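Local coordinates for maleylacetoacetate isomerase (PDB 4IGJ), which probably isomerises maleylacetoacetate to fumarylacetoacetate with the help of glutathione, as in other zeta-class members of the glutathione transferase superfamily, at residues A[75-83]-A[90-100]; A[131-140]-A[154-162]. All coordinates share one frame; numbering follows the deposited sequence.

Contact 1. Residues A[75-83]-A[90-100]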
ATOM      1  N   GLN A  75       1.983 -13.902 -11.347  1.00 38.26           N
ATOM      2  CA  GLN A  75       2.076 -12.732 -10.477  1.00 30.91           C
ATOM      3  C   GLN A  75       2.877 -11.608 -11.136  1.00 21.51           C
ATOM      4  O   GLN A  75       3.972 -11.834 -11.644  1.00 22.38           O
ATOM      5  CB  GLN A  75       2.694 -13.105  -9.129  1.00 33.91           C
ATOM      6  N   VAL A  76       2.317 -10.401 -11.128  1.00 18.12           N
ATOM      7  CA  VAL A  76       2.956  -9.248 -11.759  1.00 15.68           C
ATOM      8  C   VAL A  76       2.789  -7.996 -10.904  1.00 14.03           C
ATOM      9  O   VAL A  76       1.678  -7.670 -10.504  1.00 18.93           O
ATOM     10  CB  VAL A  76       2.333  -8.990 -13.148  1.00 18.37           C
ATOM     11  CG1 VAL A  76       2.715  -7.619 -13.677  1.00 17.08           C
ATOM     12  CG2 VAL A  76       2.741 -10.083 -14.130  1.00 20.66           C
ATOM     13  N   PRO A  77       3.894  -7.284 -10.611  1.00 11.52           N
ATOM     14  CA  PRO A  77       5.285  -7.526 -11.000  1.00 11.39           C
ATOM     15  C   PRO A  77       6.023  -8.461 -10.048  1.00 12.03           C
ATOM     16  O   PRO A  77       5.708  -8.530  -8.858  1.00 13.76           O
ATOM     17  CB  PRO A  77       5.910  -6.133 -10.882  1.00 13.58           C
ATOM     18  CG  PRO A  77       5.185  -5.536  -9.709  1.00 14.00           C
ATOM     19  CD  PRO A  77       3.751  -6.013  -9.880  1.00 13.24           C
ATOM     20  N   VAL A  78       6.995  -9.182 -10.593  1.00 11.20           N
ATOM     21  CA  VAL A  78       7.983  -9.883  -9.783  1.00 10.10           C
ATOM     22  C   VAL A  78       9.349  -9.429 -10.272  1.00 12.62           C
ATOM     23  O   VAL A  78       9.627  -9.488 -11.473  1.00 12.25           O
ATOM     24  CB  VAL A  78       7.853 -11.404  -9.921  1.00 13.57           C
ATOM     25  CG1 VAL A  78       8.967 -12.117  -9.158  1.00 15.45           C
ATOM     26  CG2 VAL A  78       6.489 -11.852  -9.429  1.00 13.88           C
ATOM     27  N   LEU A  79      10.197  -8.960  -9.359  1.00  9.86           N
ATOM     28  CA  LEU A  79      11.571  -8.656  -9.732  1.00 11.22           C
ATOM     29  C   LEU A  79      12.439  -9.826  -9.304  1.00 10.74           C
ATOM     30  O   LEU A  79      12.622 -10.066  -8.109  1.00 11.74           O
ATOM     31  CB  LEU A  79      12.051  -7.359  -9.081  1.00 10.62           C
ATOM     32  CG  LEU A  79      13.444  -6.928  -9.537  1.00  8.87           C
ATOM     33  CD1 LEU A  79      13.469  -6.645 -11.035  1.00 13.45           C
ATOM     34  CD2 LEU A  79      13.917  -5.710  -8.732  1.00 11.74           C
ATOM     35  N   GLU A  80      12.947 -10.577 -10.283  1.00 12.41           N
ATOM     36  CA  GLU A  80      13.840 -11.693 -10.002  1.00 13.27           C
ATOM     37  C   GLU A  80      15.274 -11.192  -9.936  1.00 13.47           C
ATOM     38  O   GLU A  80      15.769 -10.577 -10.884  1.00 14.25           O
ATOM     39  CB  GLU A  80      13.719 -12.784 -11.071  1.00 14.65           C
ATOM     40  CG  GLU A  80      14.789 -13.866 -10.906  1.00 19.36           C
ATOM     41  CD  GLU A  80      14.587 -15.064 -11.807  1.00 29.23           C
ATOM     42  OE1 GLU A  80      13.547 -15.133 -12.489  1.00 26.76           O
ATOM     43  OE2 GLU A  80      15.476 -15.938 -11.822  1.00 39.64           O
ATOM     44  N   VAL A  81      15.930 -11.437  -8.805  1.00 13.78           N
ATOM     45  CA  VAL A  81      17.289 -10.976  -8.605  1.00 15.95           C
ATOM     46  C   VAL A  81      18.210 -12.186  -8.566  1.00 16.39           C
ATOM     47  O   VAL A  81      18.048 -13.071  -7.721  1.00 17.48           O
ATOM     48  CB  VAL A  81      17.427 -10.165  -7.309  1.00 13.14           C
ATOM     49  CG1 VAL A  81      18.797  -9.544  -7.243  1.00 15.46           C
ATOM     50  CG2 VAL A  81      16.367  -9.071  -7.253  1.00 14.36           C
ATOM     51  N   GLU A  82      19.170 -12.212  -9.489  1.00 18.28           N
ATOM     52  CA  GLU A  82      20.055 -13.360  -9.645  1.00 23.99           C
ATOM     53  C   GLU A  82      21.487 -12.971  -9.314  1.00 20.55           C
ATOM     54  O   GLU A  82      21.945 -11.888  -9.683  1.00 20.25           O
ATOM     55  CB  GLU A  82      19.976 -13.894 -11.074  1.00 25.31           C
ATOM     56  N   GLU A  83      22.191 -13.855  -8.611  1.00 25.74           N
ATOM     57  CA  GLU A  83      23.585 -13.607  -8.247  1.00 27.77           C
ATOM     58  C   GLU A  83      24.389 -14.904  -8.221  1.00 34.01           C
ATOM     59  O   GLU A  83      23.860 -15.966  -7.893  1.00 28.85           O
ATOM     60  CB  GLU A  83      23.669 -12.903  -6.891  1.00 30.29           C
ATOM     61  CG  GLU A  83      23.090 -13.707  -5.739  1.00 32.38           C
ATOM     62  CD  GLU A  83      22.552 -12.826  -4.636  1.00 32.39           C
ATOM     63  OE1 GLU A  83      21.971 -13.372  -3.674  1.00 35.12           O
ATOM     64  OE2 GLU A  83      22.700 -11.588  -4.738  1.00 32.29           O
ATOM     65  N   LEU A  90      11.336 -10.965  -5.705  1.00 10.09           N
ATOM     66  CA  LEU A  90      10.771  -9.869  -4.923  1.00  9.37           C
ATOM     67  C   LEU A  90       9.389  -9.526  -5.450  1.00  9.32           C
ATOM     68  O   LEU A  90       9.194  -9.381  -6.663  1.00 10.43           O
ATOM     69  CB  LEU A  90      11.678  -8.648  -4.980  1.00 12.10           C
ATOM     70  CG  LEU A  90      13.124  -8.903  -4.570  1.00 12.97           C
ATOM     71  CD1 LEU A  90      13.912  -7.604  -4.653  1.00 17.89           C
ATOM     72  CD2 LEU A  90      13.202  -9.505  -3.181  1.00 19.98           C
ATOM     73  N   VAL A  91       8.430  -9.403  -4.534  1.00 10.14           N
ATOM     74  CA  VAL A  91       7.047  -9.112  -4.899  1.00 10.15           C
ATOM     75  C   VAL A  91       6.521  -7.894  -4.151  1.00  7.89           C
ATOM     76  O   VAL A  91       7.115  -7.482  -3.157  1.00  8.99           O
ATOM     77  CB  VAL A  91       6.119 -10.328  -4.650  1.00 11.47           C
ATOM     78  CG1 VAL A  91       6.569 -11.529  -5.491  1.00 16.81           C
ATOM     79  CG2 VAL A  91       6.074 -10.692  -3.170  1.00 13.19           C
ATOM     80  N   GLN A  92       5.393  -7.359  -4.628  1.00  9.63           N
ATOM     81  CA  GLN A  92       4.728  -6.143  -4.119  1.00  8.69           C
ATOM     82  C   GLN A  92       5.498  -4.901  -4.515  1.00  9.05           C
ATOM     83  O   GLN A  92       6.641  -4.713  -4.105  1.00  8.49           O
ATOM     84  CB  GLN A  92       4.480  -6.177  -2.607  1.00  9.25           C
ATOM     85  CG  GLN A  92       3.339  -7.087  -2.184  1.00 13.54           C
ATOM     86  CD  GLN A  92       1.955  -6.524  -2.528  1.00 16.45           C
ATOM     87  OE1 GLN A  92       1.790  -5.325  -2.763  1.00 17.11           O
ATOM     88  NE2 GLN A  92       0.959  -7.396  -2.554  1.00 26.30           N
ATOM     89  N   SER A  93       4.874  -4.050  -5.319  1.00  7.40           N
ATOM     90  CA  SER A  93       5.568  -2.882  -5.862  1.00  8.04           C
ATOM     91  C   SER A  93       6.305  -2.036  -4.820  1.00  7.19           C
ATOM     92  O   SER A  93       7.443  -1.632  -5.047  1.00  8.14           O
ATOM     93  CB  SER A  93       4.632  -2.004  -6.710  1.00  9.66           C
ATOM     94  OG  SER A  93       3.616  -1.387  -5.915  1.00  8.52           O
ATOM     95  N   MET A  94       5.688  -1.781  -3.671  1.00  6.33           N
ATOM     96  CA  MET A  94       6.331  -0.914  -2.692  1.00  6.80           C
ATOM     97  C   MET A  94       7.526  -1.594  -2.058  1.00  6.60           C
ATOM     98  O   MET A  94       8.551  -0.955  -1.830  1.00  7.77           O
ATOM     99  CB  MET A  94       5.354  -0.441  -1.617  1.00  8.13           C
ATOM    100  CG  MET A  94       5.898   0.727  -0.787  1.00  8.64           C
ATOM    101  SD  MET A  94       5.876   2.255  -1.739  1.00 11.66           S
ATOM    102  CE  MET A  94       6.597   3.424  -0.581  1.00 12.09           C
ATOM    103  N   ALA A  95       7.419  -2.896  -1.800  1.00  6.41           N
ATOM    104  CA  ALA A  95       8.544  -3.642  -1.236  1.00  7.10           C
ATOM    105  C   ALA A  95       9.703  -3.702  -2.226  1.00  7.20           C
ATOM    106  O   ALA A  95      10.866  -3.555  -1.837  1.00  7.39           O
ATOM    107  CB  ALA A  95       8.119  -5.053  -0.838  1.00  8.69           C
ATOM    108  N   ILE A  96       9.393  -3.895  -3.506  1.00  6.71           N
ATOM    109  CA  ILE A  96      10.409  -3.926  -4.554  1.00  7.83           C
ATOM    110  C   ILE A  96      11.097  -2.571  -4.660  1.00  7.77           C
ATOM    111  O   ILE A  96      12.331  -2.489  -4.697  1.00  7.70           O
ATOM    112  CB  ILE A  96       9.797  -4.297  -5.922  1.00  7.84           C
ATOM    113  CG1 ILE A  96       9.245  -5.723  -5.895  1.00  8.79           C
ATOM    114  CG2 ILE A  96      10.845  -4.130  -7.038  1.00  8.29           C
ATOM    115  CD1 ILE A  96       8.337  -6.034  -7.083  1.00  9.13           C
ATOM    116  N   LEU A  97      10.315  -1.493  -4.695  1.00  7.42           N
ATOM    117  CA  LEU A  97      10.897  -0.156  -4.792  1.00  8.14           C
ATOM    118  C   LEU A  97      11.739   0.215  -3.574  1.00  7.19           C
ATOM    119  O   LEU A  97      12.793   0.843  -3.725  1.00  8.66           O
ATOM    120  CB  LEU A  97       9.809   0.890  -5.050  1.00  8.58           C
ATOM    121  CG  LEU A  97       9.205   0.804  -6.459  1.00  7.02           C
ATOM    122  CD1 LEU A  97       7.856   1.509  -6.526  1.00 10.88           C
ATOM    123  CD2 LEU A  97      10.163   1.388  -7.502  1.00 10.47           C
ATOM    124  N   GLU A  98      11.301  -0.188  -2.381  1.00  6.06           N
ATOM    125  CA  GLU A  98      12.087   0.073  -1.172  1.00  6.60           C
ATOM    126  C   GLU A  98      13.396  -0.708  -1.212  1.00  8.06           C
ATOM    127  O   GLU A  98      14.425  -0.215  -0.741  1.00  8.35           O
ATOM    128  CB  GLU A  98      11.294  -0.255   0.098  1.00  7.19           C
ATOM    129  CG  GLU A  98      10.052   0.636   0.329  1.00  8.91           C
ATOM    130  CD  GLU A  98      10.277   1.861   1.207  1.00 11.76           C
ATOM    131  OE1 GLU A  98      11.427   2.220   1.552  1.00  9.75           O
ATOM    132  OE2 GLU A  98       9.258   2.496   1.544  1.00 10.22           O
ATOM    133  N   TRP A  99      13.366  -1.912  -1.781  1.00  6.71           N
ATOM    134  CA  TRP A  99      14.594  -2.687  -1.968  1.00  7.23           C
ATOM    135  C   TRP A  99      15.542  -1.994  -2.939  1.00  8.28           C
ATOM    136  O   TRP A  99      16.739  -1.877  -2.668  1.00  8.86           O
ATOM    137  CB  TRP A  99      14.290  -4.100  -2.469  1.00  7.52           C
ATOM    138  CG  TRP A  99      15.549  -4.904  -2.674  1.00  8.16           C
ATOM    139  CD1 TRP A  99      16.244  -5.594  -1.726  1.00  9.96           C
ATOM    140  CD2 TRP A  99      16.261  -5.088  -3.904  1.00 11.19           C
ATOM    141  NE1 TRP A  99      17.353  -6.189  -2.287  1.00 11.61           N
ATOM    142  CE2 TRP A  99      17.374  -5.903  -3.628  1.00  9.62           C
ATOM    143  CE3 TRP A  99      16.053  -4.651  -5.213  1.00 13.22           C
ATOM    144  CZ2 TRP A  99      18.292  -6.284  -4.614  1.00  9.87           C
ATOM    145  CZ3 TRP A  99      16.967  -5.026  -6.195  1.00 13.25           C
ATOM    146  CH2 TRP A  99      18.067  -5.834  -5.887  1.00 12.53           C
ATOM    147  N   LEU A 100      15.014  -1.549  -4.073  1.00  7.39           N
ATOM    148  CA  LEU A 100      15.832  -0.822  -5.041  1.00  7.10           C
ATOM    149  C   LEU A 100      16.481   0.403  -4.403  1.00  8.74           C
ATOM    150  O   LEU A 100      17.632   0.728  -4.682  1.00  9.04           O
ATOM    151  CB  LEU A 100      15.013  -0.418  -6.268  1.00  7.80           C
ATOM    152  CG  LEU A 100      14.626  -1.545  -7.229  1.00 10.32           C
ATOM    153  CD1 LEU A 100      13.567  -1.082  -8.216  1.00 12.17           C
ATOM    154  CD2 LEU A 100      15.849  -2.050  -7.985  1.00 11.70           C
TER
HETATM  155  O   HOH W   1       3.929  -8.104  -6.958  1.00 16.51           O

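Contact 2. Residues A[131-140]-A[154-162]. With SO4 (sulfate ion), chain C.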
ATOM      1  N   THR A 131      -6.207   3.676  -3.824  1.00 10.32           N
ATOM      2  CA  THR A 131      -6.802   3.943  -5.127  1.00 11.28           C
ATOM      3  C   THR A 131      -6.775   2.716  -6.046  1.00  9.87           C
ATOM      4  O   THR A 131      -7.821   2.225  -6.476  1.00 11.64           O
ATOM      5  CB  THR A 131      -6.083   5.121  -5.816  1.00 12.20           C
ATOM      6  OG1 THR A 131      -6.043   6.241  -4.925  1.00 14.04           O
ATOM      7  CG2 THR A 131      -6.809   5.516  -7.089  1.00 15.21           C
ATOM      8  N   GLN A 132      -5.582   2.221  -6.357  1.00  8.55           N
ATOM      9  CA  GLN A 132      -5.434   1.123  -7.298  1.00  8.69           C
ATOM     10  C   GLN A 132      -6.216  -0.144  -6.925  1.00 11.16           C
ATOM     11  O   GLN A 132      -6.808  -0.758  -7.807  1.00 10.72           O
ATOM     12  CB  GLN A 132      -3.953   0.806  -7.572  1.00  9.67           C
ATOM     13  CG  GLN A 132      -3.711  -0.184  -8.721  1.00 11.74           C
ATOM     14  CD  GLN A 132      -3.901  -1.638  -8.345  1.00 16.38           C
ATOM     15  OE1 GLN A 132      -3.831  -2.014  -7.171  1.00 17.71           O
ATOM     16  NE2 GLN A 132      -4.135  -2.474  -9.352  1.00 17.38           N
ATOM     17  N   PRO A 133      -6.238  -0.545  -5.629  1.00 10.13           N
ATOM     18  CA  PRO A 133      -6.958  -1.796  -5.338  1.00 11.15           C
ATOM     19  C   PRO A 133      -8.435  -1.741  -5.744  1.00 11.09           C
ATOM     20  O   PRO A 133      -8.999  -2.779  -6.090  1.00 12.10           O
ATOM     21  CB  PRO A 133      -6.827  -1.927  -3.810  1.00  9.40           C
ATOM     22  CG  PRO A 133      -5.528  -1.222  -3.508  1.00 10.64           C
ATOM     23  CD  PRO A 133      -5.543  -0.035  -4.429  1.00  9.11           C
ATOM     24  N   MET A 134      -9.033  -0.554  -5.731  1.00 10.86           N
ATOM     25  CA  MET A 134     -10.452  -0.445  -6.040  1.00 13.52           C
ATOM     26  C   MET A 134     -10.715  -0.534  -7.531  1.00 15.51           C
ATOM     27  O   MET A 134     -11.863  -0.596  -7.955  1.00 15.66           O
ATOM     28  CB  MET A 134     -11.032   0.844  -5.451  1.00 15.74           C
ATOM     29  CG  MET A 134     -11.574   0.697  -4.007  1.00 19.65           C
ATOM     30  SD  MET A 134     -10.359   0.045  -2.850  1.00 34.99           S
ATOM     31  CE  MET A 134      -9.120   1.305  -3.012  1.00 18.11           C
ATOM     32  N   GLN A 135      -9.651  -0.539  -8.331  1.00 11.75           N
ATOM     33  CA  GLN A 135      -9.810  -0.709  -9.766  1.00 11.08           C
ATOM     34  C   GLN A 135      -8.956  -1.843 -10.325  1.00 12.79           C
ATOM     35  O   GLN A 135      -8.669  -1.867 -11.521  1.00 20.18           O
ATOM     36  CB  GLN A 135      -9.555   0.614 -10.507  1.00 12.95           C
ATOM     37  CG  GLN A 135      -8.231   1.301 -10.165  1.00 13.95           C
ATOM     38  CD  GLN A 135      -7.216   1.246 -11.296  1.00 16.95           C
ATOM     39  OE1 GLN A 135      -6.477   2.198 -11.524  1.00 22.91           O
ATOM     40  NE2 GLN A 135      -7.171   0.127 -12.002  1.00 26.62           N
ATOM     41  N   ASN A 136      -8.570  -2.805  -9.488  1.00 14.56           N
ATOM     42  CA  ASN A 136      -7.809  -3.922 -10.047  1.00 19.56           C
ATOM     43  C   ASN A 136      -8.691  -4.871 -10.847  1.00 22.82           C
ATOM     44  O   ASN A 136      -9.915  -4.838 -10.723  1.00 19.12           O
ATOM     45  CB  ASN A 136      -6.885  -4.618  -9.025  1.00 24.44           C
ATOM     46  CG  ASN A 136      -7.579  -5.677  -8.165  1.00 27.04           C
ATOM     47  OD1 ASN A 136      -8.553  -6.313  -8.563  1.00 32.44           O
ATOM     48  ND2 ASN A 136      -7.031  -5.895  -6.978  1.00 36.17           N
ATOM     49  N   ALA A 137      -8.066  -5.711 -11.664  1.00 24.58           N
ATOM     50  CA  ALA A 137      -8.793  -6.501 -12.656  1.00 22.48           C
ATOM     51  C   ALA A 137      -9.881  -7.403 -12.077  1.00 18.60           C
ATOM     52  O   ALA A 137     -10.997  -7.439 -12.598  1.00 18.97           O
ATOM     53  CB  ALA A 137      -7.818  -7.313 -13.502  1.00 24.55           C
ATOM     54  N   LEU A 138      -9.552  -8.142 -11.021  1.00 17.78           N
ATOM     55  CA  LEU A 138     -10.514  -9.052 -10.404  1.00 15.94           C
ATOM     56  C   LEU A 138     -11.708  -8.293  -9.816  1.00 19.78           C
ATOM     57  O   LEU A 138     -12.859  -8.720  -9.955  1.00 20.92           O
ATOM     58  CB  LEU A 138      -9.834  -9.913  -9.337  1.00 20.25           C
ATOM     59  CG  LEU A 138     -10.704 -10.958  -8.634  1.00 24.97           C
ATOM     60  CD1 LEU A 138     -11.273 -11.958  -9.635  1.00 21.99           C
ATOM     61  CD2 LEU A 138      -9.912 -11.673  -7.557  1.00 23.55           C
ATOM     62  N   VAL A 139     -11.434  -7.165  -9.168  1.00 16.00           N
ATOM     63  CA  VAL A 139     -12.480  -6.331  -8.593  1.00 14.19           C
ATOM     64  C   VAL A 139     -13.445  -5.873  -9.675  1.00 17.87           C
ATOM     65  O   VAL A 139     -14.658  -6.037  -9.550  1.00 16.03           O
ATOM     66  CB  VAL A 139     -11.877  -5.109  -7.881  1.00 13.07           C
ATOM     67  CG1 VAL A 139     -12.942  -4.060  -7.604  1.00 16.11           C
ATOM     68  CG2 VAL A 139     -11.209  -5.536  -6.593  1.00 17.84           C
ATOM     69  N   LEU A 140     -12.902  -5.306 -10.744  1.00 16.00           N
ATOM     70  CA  LEU A 140     -13.725  -4.825 -11.841  1.00 15.72           C
ATOM     71  C   LEU A 140     -14.552  -5.949 -12.462  1.00 18.83           C
ATOM     72  O   LEU A 140     -15.728  -5.751 -12.777  1.00 19.10           O
ATOM     73  CB  LEU A 140     -12.861  -4.145 -12.903  1.00 17.57           C
ATOM     74  CG  LEU A 140     -12.073  -2.921 -12.441  1.00 16.28           C
ATOM     75  CD1 LEU A 140     -11.362  -2.294 -13.632  1.00 21.32           C
ATOM     76  CD2 LEU A 140     -12.975  -1.908 -11.729  1.00 19.62           C
ATOM     77  N   TRP A 154     -17.676   2.695 -11.032  1.00 14.74           N
ATOM     78  CA  TRP A 154     -16.988   2.433  -9.772  1.00 12.14           C
ATOM     79  C   TRP A 154     -15.538   2.874  -9.842  1.00 12.92           C
ATOM     80  O   TRP A 154     -15.055   3.562  -8.947  1.00 11.85           O
ATOM     81  CB  TRP A 154     -17.084   0.935  -9.478  1.00 13.07           C
ATOM     82  CG  TRP A 154     -16.268   0.389  -8.338  1.00 12.84           C
ATOM     83  CD1 TRP A 154     -14.918   0.125  -8.329  1.00 13.61           C
ATOM     84  CD2 TRP A 154     -16.771  -0.053  -7.074  1.00 11.07           C
ATOM     85  NE1 TRP A 154     -14.557  -0.421  -7.118  1.00 13.10           N
ATOM     86  CE2 TRP A 154     -15.678  -0.538  -6.331  1.00 14.60           C
ATOM     87  CE3 TRP A 154     -18.044  -0.071  -6.491  1.00 13.52           C
ATOM     88  CZ2 TRP A 154     -15.820  -1.038  -5.036  1.00 14.00           C
ATOM     89  CZ3 TRP A 154     -18.181  -0.557  -5.202  1.00 16.96           C
ATOM     90  CH2 TRP A 154     -17.076  -1.032  -4.488  1.00 13.90           C
ATOM     91  N   ALA A 155     -14.851   2.476 -10.909  1.00 12.35           N
ATOM     92  CA  ALA A 155     -13.458   2.860 -11.085  1.00 11.48           C
ATOM     93  C   ALA A 155     -13.325   4.381 -11.126  1.00 11.90           C
ATOM     94  O   ALA A 155     -12.440   4.945 -10.488  1.00 12.15           O
ATOM     95  CB  ALA A 155     -12.879   2.230 -12.343  1.00 13.24           C
ATOM     96  N   ARG A 156     -14.190   5.055 -11.879  1.00 12.34           N
ATOM     97  CA  ARG A 156     -14.137   6.510 -11.927  1.00 13.27           C
ATOM     98  C   ARG A 156     -14.380   7.136 -10.558  1.00 11.97           C
ATOM     99  O   ARG A 156     -13.736   8.115 -10.198  1.00 13.92           O
ATOM    100  CB  ARG A 156     -15.127   7.065 -12.954  1.00 15.32           C
ATOM    101  CG  ARG A 156     -14.656   6.959 -14.393  1.00 12.86           C
ATOM    102  CD  ARG A 156     -15.638   7.663 -15.358  1.00 12.76           C
ATOM    103  NE  ARG A 156     -16.940   7.013 -15.419  1.00 14.59           N
ATOM    104  CZ  ARG A 156     -17.232   6.011 -16.238  1.00 12.50           C
ATOM    105  NH1 ARG A 156     -16.316   5.537 -17.074  1.00 14.15           N
ATOM    106  NH2 ARG A 156     -18.446   5.478 -16.226  1.00 18.31           N
ATOM    107  N   PHE A 157     -15.293   6.557  -9.784  1.00 12.66           N
ATOM    108  CA  PHE A 157     -15.587   7.098  -8.465  1.00 15.53           C
ATOM    109  C   PHE A 157     -14.374   7.007  -7.541  1.00 14.73           C
ATOM    110  O   PHE A 157     -14.000   7.985  -6.893  1.00 14.79           O
ATOM    111  CB  PHE A 157     -16.777   6.377  -7.828  1.00 16.18           C
ATOM    112  CG  PHE A 157     -17.047   6.809  -6.415  1.00 14.91           C
ATOM    113  CD1 PHE A 157     -17.789   7.951  -6.153  1.00 17.16           C
ATOM    114  CD2 PHE A 157     -16.538   6.084  -5.344  1.00 14.95           C
ATOM    115  CE1 PHE A 157     -18.028   8.355  -4.850  1.00 22.11           C
ATOM    116  CE2 PHE A 157     -16.777   6.483  -4.034  1.00 19.48           C
ATOM    117  CZ  PHE A 157     -17.521   7.619  -3.791  1.00 22.14           C
ATOM    118  N   PHE A 158     -13.778   5.823  -7.473  1.00 12.94           N
ATOM    119  CA  PHE A 158     -12.682   5.604  -6.535  1.00 13.61           C
ATOM    120  C   PHE A 158     -11.375   6.239  -6.988  1.00 14.41           C
ATOM    121  O   PHE A 158     -10.599   6.728  -6.168  1.00 14.94           O
ATOM    122  CB  PHE A 158     -12.520   4.116  -6.222  1.00 14.43           C
ATOM    123  CG  PHE A 158     -13.527   3.608  -5.230  1.00 13.20           C
ATOM    124  CD1 PHE A 158     -13.404   3.931  -3.883  1.00 15.06           C
ATOM    125  CD2 PHE A 158     -14.594   2.824  -5.633  1.00 14.96           C
ATOM    126  CE1 PHE A 158     -14.332   3.485  -2.966  1.00 15.23           C
ATOM    127  CE2 PHE A 158     -15.525   2.369  -4.718  1.00 18.73           C
ATOM    128  CZ  PHE A 158     -15.392   2.704  -3.381  1.00 17.38           C
ATOM    129  N   ILE A 159     -11.130   6.257  -8.293  1.00 12.77           N
ATOM    130  CA  ILE A 159      -9.961   6.964  -8.796  1.00 11.11           C
ATOM    131  C   ILE A 159     -10.059   8.473  -8.542  1.00 15.21           C
ATOM    132  O   ILE A 159      -9.093   9.086  -8.089  1.00 15.92           O
ATOM    133  CB  ILE A 159      -9.725   6.657 -10.287  1.00 11.01           C
ATOM    134  CG1 ILE A 159      -9.367   5.173 -10.463  1.00 12.24           C
ATOM    135  CG2 ILE A 159      -8.646   7.565 -10.865  1.00 13.58           C
ATOM    136  CD1 ILE A 159      -9.288   4.718 -11.917  1.00 13.55           C
ATOM    137  N   ALA A 160     -11.227   9.061  -8.812  1.00 13.57           N
ATOM    138  CA  ALA A 160     -11.442  10.488  -8.578  1.00 15.23           C
ATOM    139  C   ALA A 160     -11.228  10.814  -7.105  1.00 15.23           C
ATOM    140  O   ALA A 160     -10.573  11.803  -6.765  1.00 19.23           O
ATOM    141  CB  ALA A 160     -12.848  10.904  -9.021  1.00 16.06           C
ATOM    142  N   ARG A 161     -11.795   9.976  -6.241  1.00 17.56           N
ATOM    143  CA  ARG A 161     -11.629  10.119  -4.799  1.00 23.45           C
ATOM    144  C   ARG A 161     -10.150  10.134  -4.414  1.00 20.91           C
ATOM    145  O   ARG A 161      -9.701  10.998  -3.648  1.00 23.90           O
ATOM    146  CB  ARG A 161     -12.349   8.977  -4.082  1.00 25.47           C
ATOM    147  CG  ARG A 161     -12.137   8.955  -2.587  1.00 33.01           C
ATOM    148  CD  ARG A 161     -13.173   8.085  -1.903  1.00 31.96           C
ATOM    149  NE  ARG A 161     -13.251   8.392  -0.481  1.00 40.29           N
ATOM    150  CZ  ARG A 161     -14.141   9.224   0.044  1.00 43.15           C
ATOM    151  NH1 ARG A 161     -15.035   9.819  -0.735  1.00 40.45           N
ATOM    152  NH2 ARG A 161     -14.144   9.454   1.348  1.00 50.75           N
ATOM    153  N   GLY A 162      -9.399   9.180  -4.953  1.00 18.57           N
ATOM    154  CA  GLY A 162      -7.968   9.100  -4.714  1.00 17.43           C
ATOM    155  C   GLY A 162      -7.181  10.289  -5.249  1.00 19.86           C
ATOM    156  O   GLY A 162      -6.300  10.807  -4.571  1.00 19.15           O
TER
HETATM  157  S   SO4 C 301      -4.184  -2.043 -13.263  1.00 18.79           S
HETATM  158  O1  SO4 C 301      -5.272  -1.483 -14.044  1.00 32.06           O
HETATM  159  O2  SO4 C 301      -3.985  -1.227 -12.069  1.00 21.01           O
HETATM  160  O3  SO4 C 301      -2.988  -2.045 -14.088  1.00 27.78           O
HETATM  161  O4  SO4 C 301      -4.506  -3.412 -12.898  1.00 27.77           O

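Contact 1. Residues A[75-83]-A[90-100]
Leu79 sends CD2 between Ile96 and Trp99, 3.8 Å from Ile96 CG2 and 4.0 Å from Trp99 CZ3, and so joins strand to helix in the thioredoxin-like N-terminal domain of the glutathione transferase fold. Having CG anti to the backbone N (chi1 -175°) carries the leucine tip down to the helix, its side chain crossing that of Trp99 at about a right angle. Two residues along the strand, Val81 approaches the indole obliquely, with CG2 3.9 Å from Trp99 CH2 and CG1 nearly as close. Leu90 CD1 sits over one face of the same ring, offset toward the rim, while the indole also meets Trp115 of the second subunit. At the other end, Pro77 CG touches Ile96 CD1 at 4.1 Å.

Strands 78-82 and 87-91 form a beta hairpin, and Leu79 and Leu90 are an antiparallel hydrogen-bonded pair: Leu79 N donates to Leu90 O and Leu90 N to Leu79 O, both at 2.9 Å.

The cis bond before Pro77 is the cis-proline of this fold. Val76 and Ser93, within these segments, are glutathione-binding residues of this protein, although no glutathione is bound to this chain here. At this polar edge a water donates to Pro77 O at 2.6 Å and accepts from Gln92 N, the helix N-cap residue, at 2.9 Å.

Contact 2. Residues A[131-140]-A[154-162]
Met134 lies across one face of Phe158 in a CH-pi contact, its CG 3.8 Å from the ring centroid and 16° off the normal. Bends at chi2 and chi3 keep SD above that face but farther off, a more distant Met-aromatic contact. Phe157 CD2 covers the opposite face of the ring, within the all-helical C-terminal domain.

Other apolar contacts continue along helix 150-171: Gln135 CG rests 4.0 Å from Ile159 CD1, and Leu140 CD2 reaches Ala155 CB.

Among polar groups, Trp154 NE1 gives Met134 O a weak bond (2.8 Å, bent to 129°) at the indole edge. Thr131 OG1, hydrogen-bonded to His126 O, lies 3.5 Å from Gly162 CA, where a side chain would collide with it. Gln135 NE2 (to O1, 3.2 Å) and Gln132 NE2 (to O2, 3.0 Å) donate to a sulfate, probably from the crystallisation liquor, that Ser34 OG also binds. Replacing Gln135 with an alanine would probably leave the amides of Gln193 and Asn196 without an acceptor and remove the methylene packing against Ile159 CD1. Those two amides hold Gln135 through OE1, which implies that its NE2 is kept turned toward the sulfate; any bearing on natural anion binding remains uncertain.

Overall arrangement
From the N terminus, the chain first lays down strand 24-29, helix 34-45 and strand 51-54 before contact 1 closes a short loop, bringing strand 78-82 against strand 87-91 and helix 93-103. Helix 114-128 then begins the C-terminal domain. Contact 2 closes a longer loop that contains most of helix 137-146 and returns on helix 150-171. The two loops follow in series, neither nesting nor crossing, with centres 23 Å apart and nearest atoms about 8 Å apart. Helix 34-45 bridges them: Ser35 and Val39 touch contact 1, whereas Ser34 and Arg38 touch Gln132. Both contacts contribute glutathione-binding residues, and both reach the second subunit.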